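Local coordinates for ATP phosphoribosyltransferase (Methanobacterium thermoautotrophicum, PDB 2VD3), which probably catalyses the first step of histidine biosynthesis, condensing ATP with 5-phosphoribose 1-diphosphate, and is captured here in its histidine-inhibited form, at residues R93-L98 with I176-E181; I118-P123 with L157-S162. All coordinates share one frame; numbering follows the deposited sequence. Where two conformers were deposited one is given.

Contact 1: R93-L98 with I176-E181; sequences RASLVL and IDTILE. With MG (magnesium ion), chain M.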
ATOM      1  N   ARG A  93      -7.024   8.468 -24.362  1.00 50.96           N
ATOM      2  CA  ARG A  93      -8.260   8.443 -25.126  1.00 51.73           C
ATOM      3  C   ARG A  93      -9.204   7.349 -24.642  1.00 52.03           C
ATOM      4  O   ARG A  93      -8.778   6.246 -24.284  1.00 52.60           O
ATOM      5  CB  ARG A  93      -7.967   8.358 -26.618  1.00 51.82           C
ATOM      6  CG  ARG A  93      -7.081   9.519 -27.044  1.00 52.55           C
ATOM      7  CD  ARG A  93      -6.982   9.685 -28.527  1.00 53.85           C
ATOM      8  NE  ARG A  93      -6.489  11.028 -28.818  1.00 56.28           N
ATOM      9  CZ  ARG A  93      -6.157  11.466 -30.029  1.00 56.65           C
ATOM     10  NH1 ARG A  93      -6.252  10.666 -31.083  1.00 57.17           N
ATOM     11  NH2 ARG A  93      -5.731  12.708 -30.188  1.00 56.42           N
ATOM     12  N   ALA A  94     -10.486   7.690 -24.592  1.00 52.18           N
ATOM     13  CA  ALA A  94     -11.497   6.840 -23.990  1.00 51.99           C
ATOM     14  C   ALA A  94     -12.850   7.327 -24.429  1.00 51.85           C
ATOM     15  O   ALA A  94     -13.034   8.515 -24.691  1.00 51.87           O
ATOM     16  CB  ALA A  94     -11.390   6.873 -22.474  1.00 52.30           C
ATOM     17  N   SER A  95     -13.782   6.390 -24.544  1.00 51.75           N
ATOM     18  CA  SER A  95     -15.142   6.696 -24.951  1.00 51.92           C
ATOM     19  C   SER A  95     -16.081   6.557 -23.769  1.00 51.62           C
ATOM     20  O   SER A  95     -16.078   5.531 -23.087  1.00 51.50           O
ATOM     21  CB  SER A  95     -15.591   5.749 -26.070  1.00 52.11           C
ATOM     22  OG  SER A  95     -14.806   5.923 -27.239  1.00 52.85           O
ATOM     23  N   LEU A  96     -16.877   7.590 -23.513  1.00 51.36           N
ATOM     24  CA  LEU A  96     -17.995   7.423 -22.592  1.00 50.77           C
ATOM     25  C   LEU A  96     -19.151   6.856 -23.391  1.00 50.30           C
ATOM     26  O   LEU A  96     -19.768   7.566 -24.179  1.00 50.34           O
ATOM     27  CB  LEU A  96     -18.398   8.743 -21.928  1.00 50.69           C
ATOM     28  CG  LEU A  96     -19.504   8.562 -20.882  1.00 50.33           C
ATOM     29  CD1 LEU A  96     -18.969   7.838 -19.640  1.00 50.00           C
ATOM     30  CD2 LEU A  96     -20.137   9.881 -20.519  1.00 49.10           C
ATOM     31  N   VAL A  97     -19.423   5.569 -23.200  1.00 50.15           N
ATOM     32  CA  VAL A  97     -20.476   4.878 -23.950  1.00 50.16           C
ATOM     33  C   VAL A  97     -21.724   4.647 -23.107  1.00 50.46           C
ATOM     34  O   VAL A  97     -21.656   4.640 -21.875  1.00 50.69           O
ATOM     35  CB  VAL A  97     -19.997   3.515 -24.557  1.00 50.04           C
ATOM     36  CG1 VAL A  97     -18.890   3.733 -25.573  1.00 49.39           C
ATOM     37  CG2 VAL A  97     -19.582   2.517 -23.468  1.00 49.60           C
ATOM     38  N   LEU A  98     -22.859   4.477 -23.781  1.00 50.59           N
ATOM     39  CA  LEU A  98     -24.083   4.025 -23.132  1.00 50.87           C
ATOM     40  C   LEU A  98     -24.203   2.536 -23.401  1.00 51.47           C
ATOM     41  O   LEU A  98     -24.149   2.108 -24.550  1.00 51.67           O
ATOM     42  CB  LEU A  98     -25.303   4.764 -23.682  1.00 50.58           C
ATOM     43  CG  LEU A  98     -26.650   4.583 -22.974  1.00 50.15           C
ATOM     44  CD1 LEU A  98     -26.644   5.171 -21.566  1.00 49.06           C
ATOM     45  CD2 LEU A  98     -27.752   5.219 -23.798  1.00 50.62           C
ATOM     46  N   ILE A 176     -24.616   0.484 -26.733  1.00 52.01           N
ATOM     47  CA  ILE A 176     -25.758   0.859 -27.578  1.00 51.37           C
ATOM     48  C   ILE A 176     -25.663   2.295 -28.110  1.00 50.86           C
ATOM     49  O   ILE A 176     -26.472   2.713 -28.936  1.00 50.46           O
ATOM     50  CB  ILE A 176     -27.151   0.512 -26.935  1.00 51.35           C
ATOM     51  CG1 ILE A 176     -27.369   1.227 -25.600  1.00 51.16           C
ATOM     52  CG2 ILE A 176     -27.297  -0.992 -26.762  1.00 50.85           C
ATOM     53  CD1 ILE A 176     -28.330   2.374 -25.680  1.00 51.44           C
ATOM     54  N   ASP A 177     -24.650   3.027 -27.642  1.00 50.49           N
ATOM     55  CA  ASP A 177     -24.282   4.334 -28.200  1.00 49.81           C
ATOM     56  C   ASP A 177     -22.988   4.872 -27.594  1.00 49.37           C
ATOM     57  O   ASP A 177     -22.577   4.458 -26.504  1.00 49.17           O
ATOM     58  CB  ASP A 177     -25.397   5.362 -28.018  1.00 49.80           C
ATOM     59  CG  ASP A 177     -25.371   6.446 -29.081  1.00 49.98           C
ATOM     60  OD1 ASP A 177     -24.395   6.509 -29.866  1.00 49.26           O
ATOM     61  OD2 ASP A 177     -26.333   7.239 -29.136  1.00 50.27           O
ATOM     62  N   THR A 178     -22.340   5.775 -28.331  1.00 48.63           N
ATOM     63  CA  THR A 178     -21.211   6.532 -27.809  1.00 47.97           C
ATOM     64  C   THR A 178     -21.698   7.937 -27.468  1.00 47.41           C
ATOM     65  O   THR A 178     -22.236   8.636 -28.316  1.00 46.75           O
ATOM     66  CB  THR A 178     -20.021   6.577 -28.802  1.00 47.86           C
ATOM     67  OG1 THR A 178     -19.576   5.242 -29.078  1.00 47.88           O
ATOM     68  CG2 THR A 178     -18.855   7.365 -28.219  1.00 47.65           C
ATOM     69  N   ILE A 179     -21.511   8.331 -26.212  1.00 47.12           N
ATOM     70  CA  ILE A 179     -21.964   9.647 -25.736  1.00 46.70           C
ATOM     71  C   ILE A 179     -20.928  10.735 -25.998  1.00 46.19           C
ATOM     72  O   ILE A 179     -21.276  11.835 -26.390  1.00 46.38           O
ATOM     73  CB  ILE A 179     -22.316   9.608 -24.229  1.00 46.63           C
ATOM     74  CG1 ILE A 179     -23.238   8.417 -23.934  1.00 46.47           C
ATOM     75  CG2 ILE A 179     -22.955  10.909 -23.795  1.00 46.35           C
ATOM     76  CD1 ILE A 179     -23.432   8.125 -22.466  1.00 45.17           C
ATOM     77  N   LEU A 180     -19.654  10.414 -25.796  1.00 45.85           N
ATOM     78  CA  LEU A 180     -18.588  11.409 -25.858  1.00 45.50           C
ATOM     79  C   LEU A 180     -17.252  10.737 -26.137  1.00 44.99           C
ATOM     80  O   LEU A 180     -16.942   9.683 -25.566  1.00 45.50           O
ATOM     81  CB  LEU A 180     -18.503  12.188 -24.532  1.00 45.79           C
ATOM     82  CG  LEU A 180     -17.450  13.292 -24.378  1.00 46.41           C
ATOM     83  CD1 LEU A 180     -18.079  14.689 -24.433  1.00 46.73           C
ATOM     84  CD2 LEU A 180     -16.698  13.103 -23.086  1.00 46.26           C
ATOM     85  N   GLU A 181     -16.473  11.348 -27.023  1.00 44.42           N
ATOM     86  CA  GLU A 181     -15.091  10.952 -27.233  1.00 44.02           C
ATOM     87  C   GLU A 181     -14.219  11.847 -26.371  1.00 43.98           C
ATOM     88  O   GLU A 181     -14.341  13.079 -26.398  1.00 43.98           O
ATOM     89  CB  GLU A 181     -14.688  11.073 -28.704  1.00 43.87           C
ATOM     90  CG  GLU A 181     -15.611  10.368 -29.689  0.50 43.48           C
ATOM     91  CD  GLU A 181     -15.617   8.857 -29.543  0.50 42.99           C
ATOM     92  OE1 GLU A 181     -14.827   8.314 -28.736  0.50 41.94           O
ATOM     93  OE2 GLU A 181     -16.418   8.210 -30.251  0.50 43.18           O
TER
HETATM   94 MG    MG M1297     -24.726   8.483 -31.240  1.00 71.07          MG
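L96 O is gripped by two N-H groups: I179 N at 2.8 Å, nearly along the C=O axis, and L180 N, a longer bond in the carbonyl plane and on a lone pair. L98 O also takes two donors, I176 N at 2.8 Å in the carbonyl plane and, more loosely, D177 N. Each pair of donors facing one residue makes a classic beta bulge, so this antiparallel pairing is bulged twice. Between the bulges L98 N gives a short bond to D177 O (2.7 Å) from above the carbonyl plane, and beyond the bulge opposite L96, L96 N reaches L180 O. That same bulge turns I179 toward the partner strand: its CG1 leans beside its own N, and CD1 settles 4.0 Å from L98 CB. The end of I176, with CG1 in the crowded position between N and carbonyl carbon (chi1 60°), crosses L98 obliquely, CD1 against CD2 at 3.5 Å. On the face of S95, V97, T178 and E181, the bent glutamate chain (chi2 -66°) brings OE1 back so that its syn lone pair takes the hydrogen of S95 OG at 2.8 Å. D177 OD1 binds a magnesium ion at 2.4 Å, and its OD2 is hydrogen-bonded to Y129; the ion would probably favour the charged carboxylate. Strand 94-101 lies here between strands 157-162 and 173-188 of the mixed sheet. I125 and Y129 of helix 123-132 pack over L96, L98 and I179, and L180 rests on Y73 and D74 of helix 73-79.

Contact 2: I118-P123 with L157-S162; sequences IATEFP and LITDLS. With MG (magnesium ion), chain J.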
ATOM      1  N   ILE A 118     -30.616   5.106 -15.775  1.00 48.11           N
ATOM      2  CA  ILE A 118     -29.230   5.031 -16.231  1.00 47.36           C
ATOM      3  C   ILE A 118     -28.292   5.431 -15.105  1.00 46.76           C
ATOM      4  O   ILE A 118     -28.421   6.526 -14.548  1.00 46.78           O
ATOM      5  CB  ILE A 118     -28.962   5.942 -17.451  1.00 47.44           C
ATOM      6  CG1 ILE A 118     -29.945   5.630 -18.584  1.00 47.74           C
ATOM      7  CG2 ILE A 118     -27.508   5.784 -17.927  1.00 46.85           C
ATOM      8  CD1 ILE A 118     -30.111   6.770 -19.590  1.00 48.51           C
ATOM      9  N   ALA A 119     -27.352   4.541 -14.785  1.00 45.72           N
ATOM     10  CA  ALA A 119     -26.329   4.802 -13.783  1.00 45.08           C
ATOM     11  C   ALA A 119     -25.073   5.339 -14.461  1.00 44.92           C
ATOM     12  O   ALA A 119     -24.671   4.857 -15.525  1.00 44.62           O
ATOM     13  CB  ALA A 119     -26.005   3.534 -12.997  1.00 45.13           C
ATOM     14  N   THR A 120     -24.449   6.331 -13.835  1.00 44.28           N
ATOM     15  CA  THR A 120     -23.351   7.032 -14.458  1.00 44.05           C
ATOM     16  C   THR A 120     -22.404   7.618 -13.418  1.00 44.37           C
ATOM     17  O   THR A 120     -22.753   7.760 -12.248  1.00 44.25           O
ATOM     18  CB  THR A 120     -23.869   8.156 -15.387  1.00 44.03           C
ATOM     19  OG1 THR A 120     -22.787   8.682 -16.171  1.00 43.64           O
ATOM     20  CG2 THR A 120     -24.514   9.281 -14.582  1.00 44.04           C
ATOM     21  N   GLU A 121     -21.189   7.930 -13.849  1.00 44.60           N
ATOM     22  CA  GLU A 121     -20.308   8.757 -13.042  1.00 45.02           C
ATOM     23  C   GLU A 121     -20.317  10.164 -13.612  1.00 45.01           C
ATOM     24  O   GLU A 121     -19.737  11.073 -13.026  1.00 45.29           O
ATOM     25  CB  GLU A 121     -18.899   8.179 -12.994  1.00 44.94           C
ATOM     26  CG  GLU A 121     -18.846   6.814 -12.342  1.00 45.37           C
ATOM     27  CD  GLU A 121     -17.435   6.337 -12.126  1.00 47.30           C
ATOM     28  OE1 GLU A 121     -17.102   5.255 -12.648  1.00 48.36           O
ATOM     29  OE2 GLU A 121     -16.658   7.043 -11.450  1.00 47.99           O
ATOM     30  N   PHE A 122     -21.015  10.331 -14.740  1.00 45.05           N
ATOM     31  CA  PHE A 122     -21.054  11.601 -15.472  1.00 45.11           C
ATOM     32  C   PHE A 122     -22.485  12.091 -15.704  1.00 45.00           C
ATOM     33  O   PHE A 122     -22.942  12.135 -16.846  1.00 44.76           O
ATOM     34  CB  PHE A 122     -20.304  11.469 -16.807  1.00 45.06           C
ATOM     35  CG  PHE A 122     -18.852  11.130 -16.647  1.00 45.13           C
ATOM     36  CD1 PHE A 122     -18.440   9.801 -16.542  1.00 44.57           C
ATOM     37  CD2 PHE A 122     -17.898  12.139 -16.584  1.00 44.32           C
ATOM     38  CE1 PHE A 122     -17.102   9.484 -16.370  1.00 44.93           C
ATOM     39  CE2 PHE A 122     -16.555  11.838 -16.424  1.00 44.65           C
ATOM     40  CZ  PHE A 122     -16.154  10.505 -16.310  1.00 45.63           C
ATOM     41  N   PRO A 123     -23.183  12.490 -14.619  1.00 45.10           N
ATOM     42  CA  PRO A 123     -24.580  12.906 -14.735  1.00 45.17           C
ATOM     43  C   PRO A 123     -24.780  14.126 -15.629  1.00 45.38           C
ATOM     44  O   PRO A 123     -25.782  14.199 -16.332  1.00 45.54           O
ATOM     45  CB  PRO A 123     -24.979  13.217 -13.288  1.00 45.15           C
ATOM     46  CG  PRO A 123     -23.688  13.485 -12.590  1.00 44.79           C
ATOM     47  CD  PRO A 123     -22.701  12.580 -13.226  1.00 44.76           C
ATOM     48  N   LEU A 157     -29.644   0.724 -17.463  1.00 48.16           N
ATOM     49  CA  LEU A 157     -28.500   1.058 -18.313  1.00 47.90           C
ATOM     50  C   LEU A 157     -27.379   1.739 -17.538  1.00 47.85           C
ATOM     51  O   LEU A 157     -27.578   2.264 -16.439  1.00 47.69           O
ATOM     52  CB  LEU A 157     -28.929   1.972 -19.460  1.00 47.90           C
ATOM     53  CG  LEU A 157     -30.094   1.550 -20.350  1.00 48.25           C
ATOM     54  CD1 LEU A 157     -30.681   2.763 -21.036  1.00 48.23           C
ATOM     55  CD2 LEU A 157     -29.633   0.527 -21.359  1.00 48.44           C
ATOM     56  N   ILE A 158     -26.192   1.731 -18.127  1.00 47.74           N
ATOM     57  CA  ILE A 158     -25.041   2.369 -17.517  1.00 47.94           C
ATOM     58  C   ILE A 158     -24.310   3.201 -18.552  1.00 48.12           C
ATOM     59  O   ILE A 158     -24.540   3.058 -19.747  1.00 48.33           O
ATOM     60  CB  ILE A 158     -24.058   1.334 -16.873  1.00 47.68           C
ATOM     61  CG1 ILE A 158     -23.317   0.525 -17.943  1.00 47.30           C
ATOM     62  CG2 ILE A 158     -24.801   0.400 -15.913  1.00 47.66           C
ATOM     63  CD1 ILE A 158     -21.980  -0.039 -17.486  1.00 46.11           C
ATOM     64  N   THR A 159     -23.453   4.091 -18.080  1.00 48.50           N
ATOM     65  CA  THR A 159     -22.459   4.705 -18.936  1.00 48.77           C
ATOM     66  C   THR A 159     -21.139   4.126 -18.482  1.00 49.63           C
ATOM     67  O   THR A 159     -21.029   3.634 -17.357  1.00 49.78           O
ATOM     68  CB  THR A 159     -22.422   6.245 -18.819  1.00 48.57           C
ATOM     69  OG1 THR A 159     -21.903   6.621 -17.540  1.00 46.96           O
ATOM     70  CG2 THR A 159     -23.810   6.853 -19.032  1.00 47.61           C
ATOM     71  N   ASP A 160     -20.141   4.170 -19.351  1.00 50.75           N
ATOM     72  CA  ASP A 160     -18.828   3.677 -18.981  1.00 52.01           C
ATOM     73  C   ASP A 160     -17.738   4.254 -19.859  1.00 52.85           C
ATOM     74  O   ASP A 160     -17.973   4.600 -21.022  1.00 53.12           O
ATOM     75  CB  ASP A 160     -18.791   2.148 -19.033  1.00 52.14           C
ATOM     76  CG  ASP A 160     -17.698   1.572 -18.169  1.00 52.49           C
ATOM     77  OD1 ASP A 160     -17.418   0.368 -18.291  1.00 53.67           O
ATOM     78  OD2 ASP A 160     -17.116   2.328 -17.364  1.00 53.51           O
ATOM     79  N   LEU A 161     -16.542   4.332 -19.294  1.00 53.81           N
ATOM     80  CA  LEU A 161     -15.398   4.917 -19.963  1.00 55.46           C
ATOM     81  C   LEU A 161     -14.403   3.810 -20.339  1.00 56.49           C
ATOM     82  O   LEU A 161     -13.863   3.158 -19.459  1.00 56.87           O
ATOM     83  CB  LEU A 161     -14.750   5.933 -19.014  1.00 55.53           C
ATOM     84  CG  LEU A 161     -13.940   7.120 -19.537  1.00 55.84           C
ATOM     85  CD1 LEU A 161     -14.803   8.041 -20.381  1.00 54.81           C
ATOM     86  CD2 LEU A 161     -13.319   7.865 -18.352  1.00 55.24           C
ATOM     87  N   SER A 162     -14.161   3.595 -21.636  1.00 58.00           N
ATOM     88  CA  SER A 162     -13.280   2.496 -22.078  1.00 59.19           C
ATOM     89  C   SER A 162     -12.565   2.756 -23.401  1.00 60.10           C
ATOM     90  O   SER A 162     -13.091   3.465 -24.266  1.00 59.88           O
ATOM     91  CB  SER A 162     -14.089   1.206 -22.220  1.00 59.19           C
ATOM     92  OG  SER A 162     -15.105   1.382 -23.197  1.00 59.55           O
TER
HETATM   93 MG    MG J1294     -15.340   2.760 -16.131  1.00 70.94          MG
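Both backbone polar atoms of A119 are satisfied by strand 157-162: its N donates to L157 O (2.8 Å, a nearly straight 166°), and its O receives T159 N almost along the C=O axis. C-H groups add to both acceptors, CA of I118 at L157 O and CA of I158 at A119 O. T120 OG1, swung anti to its own N (chi1 -170°), is shared three ways. It accepts F122 N at 2.8 Å, which closes an ST turn, and is hydrogen-bonded to T126 OG1 and, at 2.6 Å, to T159 OG1, whose placement is less certain. D160 leaves its strand pointing away from 118-123, but its carboxylate bends back, and OD2 binds a magnesium ion at 2.2 Å and takes a weak bond from L161 N; the ion probably eases repulsion from E121, whose OE1 lies 5.6 Å from D160 OD2. I118 and L157 lie side by side, CG1 against CD1 at 3.8 Å, and the F122 ring tip only just meets L161 CD2. Here a parallel strand pair ends in a turn that delivers F122 to the N-cap of helix 123-132, a strand-to-helix junction of the alpha/beta, periplasmic-binding-protein-like fold of HisG.

The two contacts lie 9 Å apart, centre to centre, in one mixed sheet. Strand 157-162 joins them: it pairs in parallel with 117-120 in contact 2 and antiparallel with 94-101, which in turn pairs with 173-188 in contact 1. Across the shared border V97 N probably bonds to D160 O and S95 N to S162 O, while T159 packs on the V97 carbonyl. Both segments of contact 2 fall between those of contact 1 in the sequence, and helix 123-132, which starts at the end of 118-123, returns to cover contact 1. Four strands adjacent in the sheet are thus tied into one lobe of the catalytic part, distant in sequence from the pocket of the bound histidine.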